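Local coordinates for protein catechol 1,2 dioxygenase (PDB 2XSU) that probably catalyses the iron(III)-dependent intradiol cleavage of catechol by dioxygen to cis,cis-muconate, the first step of this branch of the beta-ketoadipate pathway, at residues Y63-L76 and G202-N214. The protein carries 1 engineered substitution. Residues are numbered along the deposited sequence; the frame is centred on the assembly and turned at random.
Sequences YLTDAGQANELGLL and GCPPEGTTQALLN. With PIE (1,2-diacyl-sn-glycero-3-phosphoinositol), chain C.
Tyr63 reaches helix 208-214 with its phenol end and donates a hydrogen bond from OH to Thr208 O (2.8 Å). Chi1 of 177° sets CG anti to the backbone N and sends OH toward the helix. The phenol meets Thr208 O from above the carbonyl plane. Leu212 N, in the helix's own backbone bond, meets this oxygen from the opposite face, so two donors grip it. The Leu212 side chain crosses that of Tyr63 at about a right angle, with its CB 3.8 Å from Tyr63 CZ. Asp66 lays CB against Thr208 CG2, while its carboxylate turns to Arg308 of the second subunit in a salt bridge. Ala67 packs on Thr208 OG1, its CA 3.4 Å from that oxygen. A water joins Tyr63 OH, Thr208 OG1 and Thr209 OG1.

Glu72 closes the Schellman motif that ends helix 54-69, its N bonded back to Ala67 O. Its extended chain brings the carboxylate to the first turn of helix 208-214. OE1 accepts from Thr209 OG1 (2.8 Å) on its anti side, close to the carboxylate plane. Thr209 N reaches OE1 from above that plane (2.9 Å, 159°). OE2 takes the more bent bond from Thr208 N (3.2 Å, 137°). The helix N terminus would probably stabilise the negative charge. A second water ties OE1 to Pro204 O and Gln210 N.

Leu75 meets Pro204 tip to tip, CD2 to CD at 3.7 Å, and also touches Cys203 SG. Leu76 crosses Leu212 through CD1, and its CD2 branch touches the phospholipid tail. Tyr63, Leu76 and Leu212 thus line the phospholipid pocket, while the side chain of Leu75 is about 8 Å from the iron(III) ion. The contact joins the helical N-terminal region of this intradiol dioxygenase to its iron-binding domain, with Glu72 accepting first-turn N-H groups just after Gly207 at the N-cap.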
ATOM      1  N   TYR A  63       0.827   7.230   3.418  1.00 11.53           N
ATOM      2  CA  TYR A  63      -0.626   6.986   3.402  1.00 11.78           C
ATOM      3  C   TYR A  63      -0.936   5.504   3.167  1.00 11.32           C
ATOM      4  O   TYR A  63      -1.728   4.914   3.938  1.00 11.07           O
ATOM      5  CB  TYR A  63      -1.319   7.834   2.329  1.00 10.53           C
ATOM      6  CG  TYR A  63      -2.803   7.524   2.262  1.00 11.49           C
ATOM      7  CD1 TYR A  63      -3.684   8.073   3.194  1.00 11.51           C
ATOM      8  CD2 TYR A  63      -3.302   6.658   1.285  1.00 11.56           C
ATOM      9  CE1 TYR A  63      -5.055   7.747   3.174  1.00 11.74           C
ATOM     10  CE2 TYR A  63      -4.659   6.319   1.255  1.00 10.25           C
ATOM     11  CZ  TYR A  63      -5.519   6.875   2.208  1.00 12.24           C
ATOM     12  OH  TYR A  63      -6.855   6.533   2.156  1.00 12.03           O
ATOM     13  N   LEU A  64      -0.319   4.906   2.136  1.00 11.07           N
ATOM     14  CA  LEU A  64      -0.555   3.478   1.848  1.00 11.70           C
ATOM     15  C   LEU A  64      -0.132   2.582   3.001  1.00 10.88           C
ATOM     16  O   LEU A  64      -0.842   1.618   3.315  1.00 11.66           O
ATOM     17  CB  LEU A  64       0.084   3.035   0.529  1.00 12.81           C
ATOM     18  CG  LEU A  64      -0.581   3.696  -0.696  1.00 15.27           C
ATOM     19  CD1 LEU A  64       0.154   3.305  -1.948  1.00 17.22           C
ATOM     20  CD2 LEU A  64      -2.091   3.337  -0.837  1.00 18.07           C
ATOM     21  N   THR A  65       1.002   2.906   3.641  1.00 10.89           N
ATOM     22  CA  THR A  65       1.444   2.183   4.840  1.00 11.26           C
ATOM     23  C   THR A  65       0.374   2.262   5.957  1.00 11.01           C
ATOM     24  O   THR A  65      -0.028   1.227   6.532  1.00 12.12           O
ATOM     25  CB  THR A  65       2.771   2.771   5.368  1.00 10.26           C
ATOM     26  OG1 THR A  65       3.811   2.532   4.395  1.00 11.93           O
ATOM     27  CG2 THR A  65       3.164   2.116   6.700  1.00 12.60           C
ATOM     28  N   ASP A  66      -0.106   3.469   6.230  1.00 11.73           N
ATOM     29  CA  ASP A  66      -1.127   3.688   7.281  1.00 12.48           C
ATOM     30  C   ASP A  66      -2.428   2.945   6.965  1.00 12.77           C
ATOM     31  O   ASP A  66      -3.031   2.347   7.870  1.00 12.24           O
ATOM     32  CB  ASP A  66      -1.437   5.170   7.451  1.00 13.18           C
ATOM     33  CG  ASP A  66      -0.268   5.957   8.035  1.00 14.71           C
ATOM     34  OD1 ASP A  66       0.703   5.330   8.488  1.00 17.01           O
ATOM     35  OD2 ASP A  66      -0.361   7.202   8.004  1.00 17.95           O
ATOM     36  N   ALA A  67      -2.824   2.990   5.687  1.00 13.08           N
ATOM     37  CA  ALA A  67      -4.029   2.292   5.223  1.00 12.73           C
ATOM     38  C   ALA A  67      -3.925   0.784   5.441  1.00 11.95           C
ATOM     39  O   ALA A  67      -4.886   0.158   5.914  1.00 13.34           O
ATOM     40  CB  ALA A  67      -4.332   2.624   3.741  1.00 12.72           C
ATOM     41  N   GLY A  68      -2.770   0.199   5.106  1.00 11.21           N
ATOM     42  CA  GLY A  68      -2.552  -1.223   5.335  1.00 11.71           C
ATOM     43  C   GLY A  68      -2.531  -1.584   6.811  1.00 12.56           C
ATOM     44  O   GLY A  68      -3.083  -2.604   7.220  1.00 12.28           O
ATOM     45  N   GLN A  69      -1.894  -0.737   7.618  1.00 12.50           N
ATOM     46  CA  GLN A  69      -1.885  -0.984   9.062  1.00 13.20           C
ATOM     47  C   GLN A  69      -3.280  -0.928   9.686  1.00 14.02           C
ATOM     48  O   GLN A  69      -3.554  -1.671  10.635  1.00 15.61           O
ATOM     49  CB  GLN A  69      -0.901  -0.053   9.768  1.00 13.58           C
ATOM     50  CG  GLN A  69       0.543  -0.414   9.405  1.00 13.53           C
ATOM     51  CD  GLN A  69       1.562   0.559   9.983  1.00 17.27           C
ATOM     52  OE1 GLN A  69       1.212   1.455  10.739  1.00 19.10           O
ATOM     53  NE2 GLN A  69       2.840   0.366   9.644  1.00 16.73           N
ATOM     54  N   ALA A  70      -4.156  -0.124   9.088  1.00 13.33           N
ATOM     55  CA  ALA A  70      -5.553   0.042   9.535  1.00 13.32           C
ATOM     56  C   ALA A  70      -6.495  -1.003   8.906  1.00 13.02           C
ATOM     57  O   ALA A  70      -7.707  -1.019   9.217  1.00 14.05           O
ATOM     58  CB  ALA A  70      -6.021   1.449   9.200  1.00 13.48           C
ATOM     59  N   ASN A  71      -5.944  -1.879   8.064  1.00 12.99           N
ATOM     60  CA  ASN A  71      -6.690  -2.878   7.282  1.00 12.99           C
ATOM     61  C   ASN A  71      -7.803  -2.243   6.472  1.00 13.61           C
ATOM     62  O   ASN A  71      -8.925  -2.775   6.430  1.00 14.14           O
ATOM     63  CB  ASN A  71      -7.242  -3.974   8.200  1.00 14.46           C
ATOM     64  CG  ASN A  71      -6.157  -4.907   8.708  1.00 16.08           C
ATOM     65  OD1 ASN A  71      -5.844  -4.920   9.908  1.00 23.94           O
ATOM     66  ND2 ASN A  71      -5.595  -5.713   7.804  1.00 18.77           N
ATOM     67  N   GLU A  72      -7.484  -1.129   5.812  1.00 11.32           N
ATOM     68  CA  GLU A  72      -8.493  -0.339   5.082  1.00 12.96           C
ATOM     69  C   GLU A  72      -8.320  -0.308   3.565  1.00 11.74           C
ATOM     70  O   GLU A  72      -9.046   0.437   2.894  1.00 11.81           O
ATOM     71  CB  GLU A  72      -8.578   1.100   5.614  1.00 13.05           C
ATOM     72  CG  GLU A  72      -9.416   1.270   6.879  1.00 14.54           C
ATOM     73  CD  GLU A  72      -9.724   2.735   7.237  1.00 16.17           C
ATOM     74  OE1 GLU A  72     -10.276   3.459   6.392  1.00 14.26           O
ATOM     75  OE2 GLU A  72      -9.429   3.171   8.384  1.00 19.25           O
ATOM     76  N   LEU A  73      -7.358  -1.055   3.017  1.00 11.54           N
ATOM     77  CA  LEU A  73      -7.135  -1.015   1.566  1.00 11.97           C
ATOM     78  C   LEU A  73      -8.307  -1.624   0.784  1.00 12.92           C
ATOM     79  O   LEU A  73      -8.563  -1.218  -0.347  1.00 13.03           O
ATOM     80  CB  LEU A  73      -5.776  -1.605   1.133  1.00 11.98           C
ATOM     81  CG  LEU A  73      -4.585  -0.688   1.462  1.00 12.60           C
ATOM     82  CD1 LEU A  73      -3.267  -1.409   1.111  1.00 14.69           C
ATOM     83  CD2 LEU A  73      -4.698   0.691   0.731  1.00 15.86           C
ATOM     84  N   GLY A  74      -9.009  -2.585   1.388  1.00 13.60           N
ATOM     85  CA  GLY A  74     -10.241  -3.144   0.760  1.00 13.78           C
ATOM     86  C   GLY A  74     -11.351  -2.100   0.739  1.00 14.25           C
ATOM     87  O   GLY A  74     -12.100  -1.948  -0.256  1.00 13.74           O
ATOM     88  N   LEU A  75     -11.464  -1.357   1.825  1.00 13.14           N
ATOM     89  CA  LEU A  75     -12.409  -0.270   1.901  1.00 13.93           C
ATOM     90  C   LEU A  75     -12.085   0.823   0.868  1.00 12.75           C
ATOM     91  O   LEU A  75     -12.991   1.363   0.205  1.00 12.34           O
ATOM     92  CB  LEU A  75     -12.410   0.290   3.332  1.00 15.29           C
ATOM     93  CG  LEU A  75     -13.582   1.087   3.805  1.00 18.94           C
ATOM     94  CD1 LEU A  75     -14.878   0.293   3.605  1.00 20.44           C
ATOM     95  CD2 LEU A  75     -13.354   1.380   5.326  1.00 16.61           C
ATOM     96  N   LEU A  76     -10.796   1.156   0.727  1.00 11.56           N
ATOM     97  CA  LEU A  76     -10.359   2.160  -0.238  1.00 11.10           C
ATOM     98  C   LEU A  76     -10.620   1.707  -1.671  1.00 10.80           C
ATOM     99  O   LEU A  76     -10.996   2.525  -2.514  1.00  9.72           O
ATOM    100  CB  LEU A  76      -8.858   2.438  -0.048  1.00  9.72           C
ATOM    101  CG  LEU A  76      -8.318   3.581  -0.946  1.00 10.74           C
ATOM    102  CD1 LEU A  76      -8.983   4.902  -0.594  1.00 14.54           C
ATOM    103  CD2 LEU A  76      -6.821   3.662  -0.731  1.00 14.38           C
ATOM    104  N   GLY A 202     -21.115   4.729   7.521  1.00 21.31           N
ATOM    105  CA  GLY A 202     -19.914   5.313   6.972  1.00 20.02           C
ATOM    106  C   GLY A 202     -18.610   4.582   7.279  1.00 18.94           C
ATOM    107  O   GLY A 202     -18.522   3.628   8.065  1.00 18.71           O
ATOM    108  N   CYS A 203     -17.579   5.099   6.642  1.00 19.06           N
ATOM    109  CA  CYS A 203     -16.223   4.661   6.900  1.00 19.22           C
ATOM    110  C   CYS A 203     -15.868   5.050   8.346  1.00 19.37           C
ATOM    111  O   CYS A 203     -16.473   5.974   8.897  1.00 20.23           O
ATOM    112  CB  CYS A 203     -15.306   5.389   5.922  1.00 18.12           C
ATOM    113  SG  CYS A 203     -15.418   4.747   4.228  1.00 19.12           S
ATOM    114  N   PRO A 204     -14.889   4.360   8.957  1.00 19.57           N
ATOM    115  CA  PRO A 204     -14.423   4.817  10.291  1.00 20.55           C
ATOM    116  C   PRO A 204     -13.951   6.274  10.204  1.00 20.96           C
ATOM    117  O   PRO A 204     -13.044   6.584   9.417  1.00 20.24           O
ATOM    118  CB  PRO A 204     -13.253   3.875  10.601  1.00 20.59           C
ATOM    119  CG  PRO A 204     -13.464   2.660   9.714  1.00 20.69           C
ATOM    120  CD  PRO A 204     -14.175   3.163   8.483  1.00 20.15           C
ATOM    121  N   PRO A 205     -14.561   7.189  10.991  1.00 21.34           N
ATOM    122  CA  PRO A 205     -14.368   8.611  10.685  1.00 21.55           C
ATOM    123  C   PRO A 205     -12.949   9.134  10.871  1.00 21.73           C
ATOM    124  O   PRO A 205     -12.574  10.095  10.194  1.00 22.07           O
ATOM    125  CB  PRO A 205     -15.363   9.332  11.628  1.00 21.82           C
ATOM    126  CG  PRO A 205     -15.600   8.362  12.737  1.00 22.88           C
ATOM    127  CD  PRO A 205     -15.551   6.984  12.071  1.00 21.88           C
ATOM    128  N   GLU A 206     -12.177   8.508  11.761  1.00 21.27           N
ATOM    129  CA  GLU A 206     -10.787   8.884  11.999  1.00 22.16           C
ATOM    130  C   GLU A 206      -9.799   8.025  11.210  1.00 20.68           C
ATOM    131  O   GLU A 206      -8.570   8.137  11.382  1.00 21.62           O
ATOM    132  CB  GLU A 206     -10.461   8.808  13.504  1.00 22.76           C
ATOM    133  CG  GLU A 206     -11.306   9.743  14.366  1.00 28.30           C
ATOM    134  CD  GLU A 206     -11.390  11.161  13.806  1.00 33.45           C
ATOM    135  OE1 GLU A 206     -10.332  11.797  13.598  1.00 35.14           O
ATOM    136  OE2 GLU A 206     -12.525  11.648  13.566  1.00 36.79           O
ATOM    137  N   GLY A 207     -10.336   7.194  10.317  1.00 18.65           N
ATOM    138  CA  GLY A 207      -9.511   6.230   9.570  1.00 16.75           C
ATOM    139  C   GLY A 207      -8.962   6.808   8.272  1.00 15.04           C
ATOM    140  O   GLY A 207      -9.265   7.943   7.887  1.00 15.23           O
ATOM    141  N   THR A 208      -8.156   5.994   7.584  1.00 14.14           N
ATOM    142  CA  THR A 208      -7.451   6.438   6.392  1.00 13.24           C
ATOM    143  C   THR A 208      -8.341   6.672   5.170  1.00 12.83           C
ATOM    144  O   THR A 208      -8.102   7.596   4.403  1.00 12.60           O
ATOM    145  CB  THR A 208      -6.309   5.456   5.997  1.00 12.87           C
ATOM    146  OG1 THR A 208      -6.835   4.137   5.902  1.00 13.37           O
ATOM    147  CG2 THR A 208      -5.188   5.468   7.067  1.00 15.27           C
ATOM    148  N   THR A 209      -9.373   5.842   4.999  1.00 12.12           N
ATOM    149  CA  THR A 209     -10.246   6.005   3.845  1.00 11.39           C
ATOM    150  C   THR A 209     -11.005   7.344   3.908  1.00 11.21           C
ATOM    151  O   THR A 209     -10.986   8.132   2.944  1.00 11.27           O
ATOM    152  CB  THR A 209     -11.200   4.782   3.656  1.00 10.36           C
ATOM    153  OG1 THR A 209     -10.413   3.574   3.626  1.00 12.66           O
ATOM    154  CG2 THR A 209     -11.948   4.922   2.332  1.00  9.90           C
ATOM    155  N   GLN A 210     -11.607   7.630   5.066  1.00 11.90           N
ATOM    156  CA  GLN A 210     -12.309   8.899   5.241  1.00 12.71           C
ATOM    157  C   GLN A 210     -11.357  10.089   5.151  1.00 13.15           C
ATOM    158  O   GLN A 210     -11.719  11.128   4.603  1.00 13.63           O
ATOM    159  CB  GLN A 210     -13.117   8.916   6.546  1.00 14.00           C
ATOM    160  CG  GLN A 210     -14.163  10.054   6.562  1.00 15.45           C
ATOM    161  CD  GLN A 210     -15.173   9.944   5.419  1.00 18.88           C
ATOM    162  OE1 GLN A 210     -15.846   8.933   5.299  1.00 18.55           O
ATOM    163  NE2 GLN A 210     -15.263  10.973   4.564  1.00 19.65           N
ATOM    164  N   ALA A 211     -10.116   9.926   5.624  1.00 13.07           N
ATOM    165  CA  ALA A 211      -9.157  11.018   5.487  1.00 13.79           C
ATOM    166  C   ALA A 211      -8.966  11.413   4.027  1.00 13.52           C
ATOM    167  O   ALA A 211      -8.920  12.606   3.688  1.00 14.24           O
ATOM    168  CB  ALA A 211      -7.815  10.635   6.129  1.00 14.03           C
ATOM    169  N   LEU A 212      -8.828  10.422   3.144  1.00 12.08           N
ATOM    170  CA  LEU A 212      -8.618  10.721   1.749  1.00 12.63           C
ATOM    171  C   LEU A 212      -9.928  11.234   1.114  1.00 11.74           C
ATOM    172  O   LEU A 212      -9.918  12.225   0.366  1.00 12.72           O
ATOM    173  CB  LEU A 212      -8.058   9.490   1.013  1.00 12.79           C
ATOM    174  CG  LEU A 212      -7.892   9.666  -0.498  1.00 12.33           C
ATOM    175  CD1 LEU A 212      -6.941  10.824  -0.874  1.00 13.95           C
ATOM    176  CD2 LEU A 212      -7.318   8.369  -1.076  1.00 14.93           C
ATOM    177  N   LEU A 213     -11.059  10.596   1.436  1.00 12.66           N
ATOM    178  CA  LEU A 213     -12.346  11.093   0.930  1.00 12.89           C
ATOM    179  C   LEU A 213     -12.579  12.555   1.320  1.00 13.69           C
ATOM    180  O   LEU A 213     -13.058  13.350   0.512  1.00 13.81           O
ATOM    181  CB  LEU A 213     -13.505  10.216   1.406  1.00 13.05           C
ATOM    182  CG  LEU A 213     -13.568   8.777   0.874  1.00 11.90           C
ATOM    183  CD1 LEU A 213     -14.593   7.955   1.698  1.00 14.93           C
ATOM    184  CD2 LEU A 213     -13.899   8.731  -0.635  1.00 12.10           C
ATOM    185  N   ASN A 214     -12.211  12.926   2.533  1.00 14.29           N
ATOM    186  CA  ASN A 214     -12.302  14.338   2.930  1.00 15.64           C
ATOM    187  C   ASN A 214     -11.543  15.288   2.011  1.00 15.91           C
ATOM    188  O   ASN A 214     -12.082  16.349   1.656  1.00 16.59           O
ATOM    189  CB  ASN A 214     -11.862  14.533   4.389  1.00 15.76           C
ATOM    190  CG  ASN A 214     -12.853  13.972   5.387  1.00 17.22           C
ATOM    191  OD1 ASN A 214     -13.994  13.669   5.052  1.00 16.74           O
ATOM    192  ND2 ASN A 214     -12.415  13.825   6.631  1.00 18.71           N
TER
HETATM  193  P   PIE C1308      -4.180  12.640   5.631  1.00 20.00           P
HETATM  194  O11 PIE C1308      -3.422  13.859   5.872  1.00 20.00           O
HETATM  195  O12 PIE C1308      -4.362  12.305   3.996  1.00 20.00           O
HETATM  196  O13 PIE C1308      -5.785  13.069   6.150  1.00 20.00           O
HETATM  197  O14 PIE C1308      -3.968  11.447   6.457  1.00 20.00           O
HETATM  198  C1  PIE C1308      -3.659  14.648   4.570  1.00 80.67           C
HETATM  199  C2  PIE C1308      -2.399  14.251   3.770  1.00 77.32           C
HETATM  200  C3  PIE C1308      -2.921  13.600   2.483  1.00 75.40           C
HETATM  201  O31 PIE C1308      -2.094  12.516   2.009  1.00 72.79           O
HETATM  202  O32 PIE C1308      -3.728  11.076   1.456  1.00 70.55           O
HETATM  203  C31 PIE C1308      -2.765  11.752   1.099  1.00 70.50           C
HETATM  204  C32 PIE C1308      -2.310  11.737  -0.359  1.00 68.67           C
HETATM  205  C33 PIE C1308      -1.890  10.332  -0.783  1.00 66.70           C
HETATM  206  C34 PIE C1308      -2.986   9.643  -1.595  1.00 64.62           C
HETATM  207  C35 PIE C1308      -2.373   8.826  -2.732  1.00 63.53           C
HETATM  208  C36 PIE C1308      -3.081   7.484  -2.900  1.00 61.97           C
HETATM  209  C37 PIE C1308      -4.091   7.558  -4.044  1.00 61.26           C
HETATM  210  C38 PIE C1308      -4.289   6.186  -4.683  1.00 60.57           C
HETATM  211  C39 PIE C1308      -4.621   6.314  -6.028  1.00 59.82           C
HETATM  212  C40 PIE C1308      -4.432   5.293  -6.960  1.00 59.21           C
HETATM  213  C41 PIE C1308      -3.903   4.054  -6.623  1.00 59.05           C
HETATM  214  C42 PIE C1308      -4.991   2.973  -6.628  1.00 59.32           C
HETATM  215  O21 PIE C1308      -1.445  15.359   3.507  1.00 75.51           O
HETATM  216  O22 PIE C1308      -2.826  17.111   3.071  1.00 73.97           O
HETATM  217  C21 PIE C1308      -1.853  16.432   2.740  1.00 73.43           C
HETATM  218  C22 PIE C1308      -1.071  16.879   1.491  1.00 70.93           C
HETATM  219  C23 PIE C1308      -0.405  15.800   0.635  1.00 67.11           C
HETATM  220  C24 PIE C1308       0.351  16.435  -0.542  1.00 63.53           C
HETATM  221  C25 PIE C1308      -0.171  15.924  -1.888  1.00 59.85           C
HETATM  222  C26 PIE C1308       0.241  14.469  -2.110  1.00 56.97           C
HETATM  223  C27 PIE C1308      -0.181  13.976  -3.490  1.00 54.61           C
HETATM  224  C28 PIE C1308      -0.243  12.448  -3.530  1.00 52.89           C
HETATM  225  C29 PIE C1308       1.072  11.858  -4.040  1.00 50.99           C
HETATM  226  C47 PIE C1308       0.953  10.363  -4.331  1.00 49.61           C
HETATM  227  C48 PIE C1308       2.298   9.818  -4.807  1.00 48.75           C
HETATM  228  C49 PIE C1308       2.127   8.523  -5.602  1.00 49.03           C
HETATM  229  C50 PIE C1308       3.209   7.492  -5.262  1.00 49.08           C
HETATM  230  C51 PIE C1308       2.729   6.451  -4.237  1.00 49.20           C
HETATM  231  C1' PIE C1308      -3.980  10.572  10.042  1.00 20.00           C
HETATM  232  C2' PIE C1308      -2.720  11.270  10.461  1.00 20.00           C
HETATM  233  C3' PIE C1308      -2.653  12.628   9.738  1.00 20.00           C
HETATM  234  C4' PIE C1308      -2.730  12.468   8.275  1.00 20.00           C
HETATM  235  C5' PIE C1308      -3.989  11.699   7.855  1.00 20.00           C
HETATM  236  C6' PIE C1308      -4.006  10.308   8.541  1.00 20.00           C
HETATM  237  O1' PIE C1308      -4.039   9.273  10.654  1.00 20.00           O
HETATM  238  O2' PIE C1308      -2.679  11.509  11.858  1.00 20.00           O
HETATM  239  O3' PIE C1308      -1.452  13.325  10.094  1.00 20.00           O
HETATM  240  O4' PIE C1308      -1.774  12.753   7.276  1.00 20.00           O
HETATM  241  O6' PIE C1308      -5.221   9.629   8.197  1.00 20.00           O
HETATM  242  C52 PIE C1308       1.430   5.735  -4.645  1.00 49.63           C
HETATM  243  C53 PIE C1308       1.693   4.565  -5.592  1.00 50.58           C
HETATM  244  C54 PIE C1308       2.459   3.436  -4.895  1.00 51.61           C
HETATM  245  C55 PIE C1308       1.902   2.066  -5.293  1.00 52.69           C
HETATM  246  C43 PIE C1308      -5.591   2.754  -5.231  1.00 58.88           C
HETATM  247  C44 PIE C1308      -5.681   1.272  -4.868  1.00 58.19           C
HETATM  248  C45 PIE C1308      -7.062   0.942  -4.302  1.00 57.28           C
HETATM  249  C46 PIE C1308      -6.952   0.494  -2.852  1.00 57.13           C
HETATM  250  O   HOH W   1      -7.571   3.802   3.154  1.00 11.81           O
HETATM  251  O   HOH W   2     -11.949   5.584   7.081  1.00 12.66           O